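Local coordinates for protein L-Ribose isomerase (Acinetobacter, PDB 4Q0S) that interconverts aldose and ketose sugars, with L-ribose as its ideal substrate, using a cupin barrel that here holds a cobalt ion and the sugar alcohol ribitol, at residues 15-18 and 19-23; 38-41 and 42-46. All coordinates share one frame; numbering follows the deposited sequence.

Contact 1. Residues 15-18 and 19-23; sequences TSIT and RREYD
Thr18 and Glu21 form a capping box at the start of helix 19-35, the first helix of the chain, where the loop 15-18 turns into the helix. Thr18 is the N-cap. Its OG1 lies between the backbone N and the carbonyl carbon (chi1 71°), from where it reaches forward to the first turn and accepts from Glu21 N at 2.9 Å. The bond is returned by Glu21, whose extended side chain crosses Thr18 so that OE1 takes the N-H of Thr18 at 3.0 Å. That N-H arrives on the anti side of the carboxylate, 27° out of its plane. The first helical bond, Tyr22 N to Thr18 O, closes the same turn. Beside the box, Ile17 lays CG1 against Glu21 CB at 3.4 Å, and its CD1 comes to the edge of the Tyr22 ring and sits 3.9 Å from Tyr22 CB. Within the helix, Arg19 NH2 forms a salt bridge with Asp23 OD1, which lies in the guanidinium plane; Asp47 is its second partner. Glu21 OE1 is shared with Arg14, and the salt bridge from OE2 to Arg20 of the second subunit links the cap to the interface. The helix start and two arginines probably favour the charged carboxylate.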
loop_
_atom_site.group_PDB
_atom_site.type_symbol
_atom_site.label_atom_id
_atom_site.label_comp_id
_atom_site.label_asym_id
_atom_site.label_seq_id
_atom_site.Cartn_x
_atom_site.Cartn_y
_atom_site.Cartn_z
ATOM N N THR A 15 31.880 3.885 18.832
ATOM C CA THR A 15 32.186 5.263 18.460
ATOM C C THR A 15 31.814 5.490 17.002
ATOM O O THR A 15 31.966 6.587 16.467
ATOM C CB THR A 15 33.688 5.581 18.644
ATOM O OG1 THR A 15 34.469 4.734 17.788
ATOM C CG2 THR A 15 34.104 5.354 20.088
ATOM N N SER A 16 31.328 4.435 16.363
ATOM C CA SER A 16 30.923 4.520 14.970
ATOM C C SER A 16 30.056 3.326 14.624
ATOM O O SER A 16 29.839 2.437 15.448
ATOM C CB SER A 16 32.147 4.544 14.057
ATOM O OG SER A 16 32.821 3.299 14.091
ATOM N N ILE A 17 29.562 3.315 13.395
ATOM C CA ILE A 17 28.715 2.236 12.920
ATOM C C ILE A 17 29.421 1.567 11.744
ATOM O O ILE A 17 29.947 2.246 10.864
ATOM C CB ILE A 17 27.334 2.791 12.483
ATOM C CG1 ILE A 17 26.473 1.678 11.890
ATOM C CG2 ILE A 17 27.518 3.917 11.483
ATOM C CD1 ILE A 17 25.069 2.132 11.532
ATOM N N THR A 18 29.453 0.239 11.737
ATOM C CA THR A 18 30.112 -0.475 10.651
ATOM C C THR A 18 29.352 -0.259 9.353
ATOM O O THR A 18 28.155 0.026 9.367
ATOM C CB THR A 18 30.184 -1.990 10.924
ATOM O OG1 THR A 18 28.877 -2.567 10.808
ATOM C CG2 THR A 18 30.734 -2.250 12.320
ATOM N N ARG A 19 30.053 -0.383 8.232
ATOM C CA ARG A 19 29.434 -0.221 6.928
ATOM C C ARG A 19 28.277 -1.203 6.786
ATOM O O ARG A 19 27.244 -0.870 6.218
ATOM C CB ARG A 19 30.462 -0.451 5.815
ATOM C CG ARG A 19 29.868 -0.574 4.419
ATOM C CD ARG A 19 28.963 0.600 4.071
ATOM N NE ARG A 19 29.678 1.873 4.005
ATOM C CZ ARG A 19 29.094 3.034 3.725
ATOM N NH1 ARG A 19 29.810 4.149 3.681
ATOM N NH2 ARG A 19 27.788 3.077 3.489
ATOM N N ARG A 20 28.442 -2.408 7.316
ATOM C CA ARG A 20 27.377 -3.396 7.226
ATOM C C ARG A 20 26.155 -2.978 8.051
ATOM O O ARG A 20 25.017 -3.089 7.589
ATOM C CB ARG A 20 27.866 -4.768 7.687
ATOM C CG ARG A 20 26.775 -5.831 7.660
ATOM C CD ARG A 20 27.289 -7.168 8.136
ATOM N NE ARG A 20 26.206 -8.111 8.388
ATOM C CZ ARG A 20 26.394 -9.380 8.735
ATOM N NH1 ARG A 20 27.627 -9.853 8.862
ATOM N NH2 ARG A 20 25.355 -10.173 8.972
ATOM N N GLU A 21 26.379 -2.500 9.270
ATOM C CA GLU A 21 25.257 -2.080 10.100
ATOM C C GLU A 21 24.542 -0.911 9.432
ATOM O O GLU A 21 23.312 -0.864 9.404
ATOM C CB GLU A 21 25.723 -1.663 11.496
ATOM C CG GLU A 21 26.366 -2.770 12.321
ATOM C CD GLU A 21 26.931 -2.240 13.628
ATOM O OE1 GLU A 21 27.526 -1.140 13.599
ATOM O OE2 GLU A 21 26.790 -2.914 14.671
ATOM N N TYR A 22 25.314 0.021 8.878
ATOM C CA TYR A 22 24.731 1.181 8.229
ATOM C C TYR A 22 23.847 0.806 7.051
ATOM O O TYR A 22 22.676 1.184 6.991
ATOM C CB TYR A 22 25.809 2.142 7.736
ATOM C CG TYR A 22 25.207 3.434 7.244
ATOM C CD1 TYR A 22 24.835 4.430 8.142
ATOM C CD2 TYR A 22 24.934 3.629 5.890
ATOM C CE1 TYR A 22 24.201 5.590 7.706
ATOM C CE2 TYR A 22 24.299 4.783 5.442
ATOM C CZ TYR A 22 23.936 5.761 6.355
ATOM O OH TYR A 22 23.322 6.912 5.923
ATOM N N ASP A 23 24.417 0.071 6.104
ATOM C CA ASP A 23 23.672 -0.347 4.925
ATOM C C ASP A 23 22.426 -1.167 5.233
ATOM O O ASP A 23 21.353 -0.884 4.699
ATOM C CB ASP A 23 24.579 -1.127 3.977
ATOM C CG ASP A 23 25.499 -0.225 3.194
ATOM O OD1 ASP A 23 25.621 0.962 3.564
ATOM O OD2 ASP A 23 26.108 -0.695 2.212
#

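Contact 2. Residues 38-41 and 42-46; sequences YPIT and EKMVN
Met44 folds back over Thr41 and Ile40 in the loop that follows helix 19-35, and its side chain carries most of this local turn. Met44 CB begins 3.4 Å from Thr41 O, the same oxygen that takes a weak bond from Met44 N. Met44 CG, set beside the backbone N by a chi1 of -68°, passes 3.2 Å from Thr41 OG1. Met44 SD lies 3.1 Å from Thr41 OG1 and accepts a weak but almost straight bond from Thr41 N, at 3.3 Å and 178°. A bend at chi3 (59°) then turns the methyl toward Ile40 and Tyr38, where Met44 CE rests 3.8 Å from Ile40 CA and comes to the edge of the Tyr38 ring, 4.0 Å from CE2. The thioether thus supplies both a soft acceptor for a backbone N-H and an apolar tip. The CG2 methyls of Ile40 and Val45 meet at 3.6 Å, and Asn46 ND2 closes the turn by donating to Lys43 O. Strand 73-82 receives the methionine through Phe77 and Ser79, and Tyr38 OH bonds to Ser79 and to Asp103 on strand 101-108. Val45 packs on Val26 and Ala30 of helix 19-35, which places the turn between that helix and the barrel sheet.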
loop_
_atom_site.group_PDB
_atom_site.type_symbol
_atom_site.label_atom_id
_atom_site.label_comp_id
_atom_site.label_asym_id
_atom_site.label_seq_id
_atom_site.Cartn_x
_atom_site.Cartn_y
_atom_site.Cartn_z
ATOM N N TYR A 38 6.531 5.706 -0.641
ATOM C CA TYR A 38 7.218 6.995 -0.549
ATOM C C TYR A 38 8.181 6.967 -1.747
ATOM O O TYR A 38 8.854 5.963 -1.984
ATOM C CB TYR A 38 7.996 7.141 0.767
ATOM C CG TYR A 38 8.416 8.576 1.020
ATOM C CD1 TYR A 38 7.483 9.534 1.436
ATOM C CD2 TYR A 38 9.717 8.997 0.758
ATOM C CE1 TYR A 38 7.842 10.880 1.579
ATOM C CE2 TYR A 38 10.085 10.337 0.891
ATOM C CZ TYR A 38 9.143 11.275 1.301
ATOM O OH TYR A 38 9.509 12.604 1.414
ATOM N N PRO A 39 8.251 8.063 -2.519
ATOM C CA PRO A 39 9.129 8.134 -3.694
ATOM C C PRO A 39 10.616 8.264 -3.385
ATOM O O PRO A 39 11.192 9.342 -3.513
ATOM C CB PRO A 39 8.589 9.347 -4.443
ATOM C CG PRO A 39 8.212 10.271 -3.307
ATOM C CD PRO A 39 7.512 9.328 -2.336
ATOM N N ILE A 40 11.233 7.158 -2.987
ATOM C CA ILE A 40 12.650 7.146 -2.663
ATOM C C ILE A 40 13.518 6.868 -3.892
ATOM O O ILE A 40 13.419 5.810 -4.507
ATOM C CB ILE A 40 12.940 6.091 -1.579
ATOM C CG1 ILE A 40 12.249 6.503 -0.271
ATOM C CG2 ILE A 40 14.448 5.931 -1.384
ATOM C CD1 ILE A 40 12.495 5.563 0.872
ATOM N N THR A 41 14.359 7.834 -4.242
ATOM C CA THR A 41 15.261 7.711 -5.382
ATOM C C THR A 41 16.618 7.202 -4.901
ATOM O O THR A 41 16.879 7.162 -3.700
ATOM C CB THR A 41 15.468 9.070 -6.073
ATOM O OG1 THR A 41 15.943 10.023 -5.112
ATOM C CG2 THR A 41 14.161 9.570 -6.670
ATOM N N GLU A 42 17.481 6.817 -5.836
ATOM C CA GLU A 42 18.801 6.307 -5.480
ATOM C C GLU A 42 19.631 7.303 -4.691
ATOM O O GLU A 42 20.259 6.944 -3.703
ATOM C CB GLU A 42 19.579 5.907 -6.731
ATOM C CG GLU A 42 19.154 4.594 -7.332
ATOM C CD GLU A 42 19.913 4.279 -8.605
ATOM O OE1 GLU A 42 21.164 4.265 -8.562
ATOM O OE2 GLU A 42 19.256 4.047 -9.643
ATOM N N LYS A 43 19.635 8.555 -5.136
ATOM C CA LYS A 43 20.411 9.595 -4.469
ATOM C C LYS A 43 19.980 9.812 -3.017
ATOM O O LYS A 43 20.775 10.248 -2.183
ATOM C CB LYS A 43 20.294 10.910 -5.237
ATOM C CG LYS A 43 18.871 11.444 -5.320
ATOM C CD LYS A 43 18.846 12.935 -5.629
ATOM C CE LYS A 43 19.501 13.253 -6.964
ATOM N NZ LYS A 43 19.467 14.719 -7.254
ATOM N N MET A 44 18.722 9.510 -2.712
ATOM C CA MET A 44 18.217 9.687 -1.353
ATOM C C MET A 44 18.771 8.632 -0.397
ATOM O O MET A 44 18.863 8.860 0.814
ATOM C CB MET A 44 16.686 9.652 -1.362
ATOM C CG MET A 44 16.068 10.862 -2.065
ATOM S SD MET A 44 14.333 10.662 -2.489
ATOM C CE MET A 44 13.639 10.374 -0.851
ATOM N N VAL A 45 19.140 7.474 -0.939
ATOM C CA VAL A 45 19.688 6.405 -0.116
ATOM C C VAL A 45 21.197 6.616 -0.072
ATOM O O VAL A 45 21.944 6.049 -0.872
ATOM C CB VAL A 45 19.350 5.025 -0.714
ATOM C CG1 VAL A 45 19.843 3.918 0.205
ATOM C CG2 VAL A 45 17.838 4.916 -0.918
ATOM N N ASN A 46 21.631 7.449 0.869
ATOM C CA ASN A 46 23.045 7.791 1.011
ATOM C C ASN A 46 23.562 7.666 2.442
ATOM O O ASN A 46 22.823 7.280 3.357
ATOM C CB ASN A 46 23.267 9.221 0.517
ATOM C CG ASN A 46 22.309 10.206 1.155
ATOM O OD1 ASN A 46 22.283 10.353 2.374
ATOM N ND2 ASN A 46 21.506 10.875 0.336
#

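Overall arrangement
The two contacts follow one another along the chain, with centres 19 Å apart. Contact 1 opens helix 19-35; contact 2 lies in the loop after it, before strand 50-52, so the chain runs down the helix and returns. The return brings them together: Tyr22 OH of contact 1 lies 2.6 Å from Asn46 O of contact 2, a probable hydrogen bond. The start of helix 19-35 is thus joined to the loop that follows it, and contact 2 lies between that helix and strand 73-82 of the barrel. They also face different neighbours, contact 1 the second subunit and contact 2 the third. Neither includes a cobalt ligand, and the side chains of Tyr22 and Tyr38 stay about 13 and 10 Å from a bound ribitol.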